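Local coordinates for protein loquacious, isoform B (Drosophila melanogaster, PDB 4X8W) that probably acts as a double-stranded-RNA-binding-domain partner of Dicer in small-RNA processing, with this C-terminal domain likely mediating protein-protein contacts, at residues Glu16-Val21 with Ser42-Gly47. Sequence-based numbering, arbitrary orientation.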
loop_
_atom_site.group_PDB
_atom_site.type_symbol
_atom_site.label_atom_id
_atom_site.label_comp_id
_atom_site.label_asym_id
_atom_site.label_seq_id
_atom_site.Cartn_x
_atom_site.Cartn_y
_atom_site.Cartn_z
ATOM N N GLU E 16 8.254 -11.713 -1.166
ATOM C CA GLU E 16 9.008 -12.237 -0.027
ATOM C C GLU E 16 9.272 -11.133 0.987
ATOM O O GLU E 16 9.506 -11.411 2.160
ATOM C CB GLU E 16 10.343 -12.867 -0.448
ATOM C CG GLU E 16 10.392 -13.407 -1.860
ATOM C CD GLU E 16 11.778 -13.891 -2.248
ATOM O OE1 GLU E 16 12.767 -13.265 -1.808
ATOM O OE2 GLU E 16 11.877 -14.889 -2.999
ATOM N N ASN E 17 9.252 -9.884 0.533
ATOM C CA ASN E 17 9.458 -8.772 1.442
ATOM C C ASN E 17 8.143 -8.095 1.822
ATOM O O ASN E 17 8.157 -7.031 2.445
ATOM C CB ASN E 17 10.440 -7.768 0.835
ATOM C CG ASN E 17 11.860 -8.303 0.809
ATOM O OD1 ASN E 17 12.640 -8.094 1.744
ATOM N ND2 ASN E 17 12.205 -9.003 -0.271
ATOM N N GLN E 18 7.026 -8.720 1.444
ATOM C CA GLN E 18 5.689 -8.255 1.831
ATOM C C GLN E 18 5.381 -6.834 1.344
ATOM O O GLN E 18 4.845 -6.008 2.095
ATOM C CB GLN E 18 5.532 -8.313 3.357
ATOM C CG GLN E 18 5.825 -9.665 3.991
ATOM C CD GLN E 18 5.518 -9.672 5.482
ATOM O OE1 GLN E 18 5.646 -8.647 6.152
ATOM N NE2 GLN E 18 5.122 -10.830 6.009
ATOM N N PHE E 19 5.668 -6.566 0.072
ATOM C CA PHE E 19 5.264 -5.300 -0.525
ATOM C C PHE E 19 4.252 -5.578 -1.612
ATOM O O PHE E 19 4.243 -6.667 -2.198
ATOM C CB PHE E 19 6.458 -4.572 -1.154
ATOM C CG PHE E 19 7.492 -4.108 -0.174
ATOM C CD1 PHE E 19 7.300 -2.958 0.580
ATOM C CD2 PHE E 19 8.681 -4.803 -0.035
ATOM C CE1 PHE E 19 8.276 -2.517 1.483
ATOM C CE2 PHE E 19 9.660 -4.365 0.865
ATOM C CZ PHE E 19 9.451 -3.223 1.624
ATOM N N GLU E 20 3.397 -4.599 -1.880
ATOM C CA GLU E 20 2.505 -4.677 -3.019
ATOM C C GLU E 20 3.023 -3.749 -4.118
ATOM O O GLU E 20 3.481 -2.643 -3.845
ATOM C CB GLU E 20 1.084 -4.316 -2.614
ATOM C CG GLU E 20 0.310 -5.506 -2.107
ATOM C CD GLU E 20 -0.955 -5.127 -1.380
ATOM O OE1 GLU E 20 -1.153 -3.928 -1.094
ATOM O OE2 GLU E 20 -1.751 -6.042 -1.097
ATOM N N VAL E 21 2.859 -4.177 -5.361
ATOM C CA VAL E 21 3.361 -3.452 -6.515
ATOM C C VAL E 21 2.242 -2.925 -7.393
ATOM O O VAL E 21 1.411 -3.688 -7.882
ATOM C CB VAL E 21 4.255 -4.364 -7.369
ATOM C CG1 VAL E 21 4.674 -3.658 -8.641
ATOM C CG2 VAL E 21 5.458 -4.808 -6.572
ATOM N N SER E 42 4.315 -0.243 -1.955
ATOM C CA SER E 42 3.593 -0.013 -0.720
ATOM C C SER E 42 3.620 -1.298 0.070
ATOM O O SER E 42 3.795 -2.377 -0.491
ATOM C CB SER E 42 2.158 0.432 -0.994
ATOM O OG SER E 42 1.453 -0.565 -1.716
ATOM N N THR E 43 3.524 -1.178 1.384
ATOM C CA THR E 43 3.314 -2.338 2.239
ATOM C C THR E 43 1.885 -2.881 2.324
ATOM O O THR E 43 0.900 -2.214 1.981
ATOM C CB THR E 43 3.756 -2.015 3.663
ATOM O OG1 THR E 43 3.232 -0.727 3.996
ATOM C CG2 THR E 43 5.260 -1.942 3.750
ATOM N N LEU E 44 1.811 -4.099 2.846
ATOM C CA LEU E 44 0.574 -4.734 3.260
ATOM C C LEU E 44 -0.106 -3.816 4.261
ATOM O O LEU E 44 0.573 -3.222 5.096
ATOM C CB LEU E 44 0.851 -6.105 3.878
ATOM C CG LEU E 44 1.082 -7.222 2.875
ATOM C CD1 LEU E 44 1.810 -8.362 3.536
ATOM C CD2 LEU E 44 -0.278 -7.683 2.312
ATOM N N PRO E 45 -1.432 -3.653 4.157
ATOM C CA PRO E 45 -2.093 -2.703 5.061
ATOM C C PRO E 45 -1.857 -3.042 6.534
ATOM O O PRO E 45 -1.596 -4.204 6.879
ATOM C CB PRO E 45 -3.580 -2.865 4.716
ATOM C CG PRO E 45 -3.604 -3.504 3.347
ATOM C CD PRO E 45 -2.378 -4.356 3.273
ATOM N N VAL E 46 -1.896 -2.032 7.397
ATOM C CA VAL E 46 -1.651 -2.279 8.814
ATOM C C VAL E 46 -2.843 -3.073 9.354
ATOM O O VAL E 46 -2.689 -4.110 10.010
ATOM C CB VAL E 46 -1.370 -0.949 9.603
ATOM C CG1 VAL E 46 -0.185 -0.207 8.991
ATOM C CG2 VAL E 46 -2.573 -0.025 9.661
ATOM N N GLY E 47 -4.028 -2.552 9.065
ATOM C CA GLY E 47 -5.293 -3.155 9.415
ATOM C C GLY E 47 -6.270 -3.199 8.264
ATOM O O GLY E 47 -6.275 -2.309 7.397
#
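Two backbone hydrogen bonds join Glu20 to Ser42 as an antiparallel hydrogen-bonded pair. Glu20 N donates a hydrogen bond to Ser42 O at 2.7 Å (N-H...O 162°), nearly along the C=O axis; Ser42 N returns a bond to Glu20 O at 3.2 Å, lying in the carbonyl plane. One residue on, Phe19 and Thr43 form a non-hydrogen-bonded pair, their CA atoms 4.5 Å apart.

Side-chain contacts flank the pair. Phe19 CG stands beside its own backbone N (chi1 -66°), so that the ring runs alongside Thr43, both side chains pointing the same way. Ring atom CE1 meets Thr43 CG2 at 3.8 Å, approached obliquely, while Ser42 O lies in plane at the ring edge, 3.7 Å from CD1. Val46 of a second subunit also packs on Phe19. An alanine in place of Phe19 would remove the ring from the Thr43 methyl and from that valine, and would probably loosen both the side-chain packing at this strand end and the contact with the second subunit.

The pairing sits where strand 19-26 starts and strand 35-43 ends, the open end of the hairpin; the helix-strand-strand-strand-helix order is that of a double-stranded RNA-binding domain, though strand 47-53 does not join this sheet within the chain. Gln18, with positive phi, is the C-prime residue of the Schellman motif that ends helix 10-16. Beyond Thr43, residues 44-46 lead away to strand 47-53, and Gly47 pairs with strands of two other subunits, consistent with domain swapping between subunits.

Leu44 reaches back from this linker with its two methyls: CD1 touches Gln18 CB at 3.7 Å, and CD2 lies 4.1 Å from Glu20 OE2. The extended Glu20 chain crosses Leu44 at about a right angle. On the sheet face shared by Glu20 and Ser42, Ser42 OG comes within 3.9 Å of Glu20 CB.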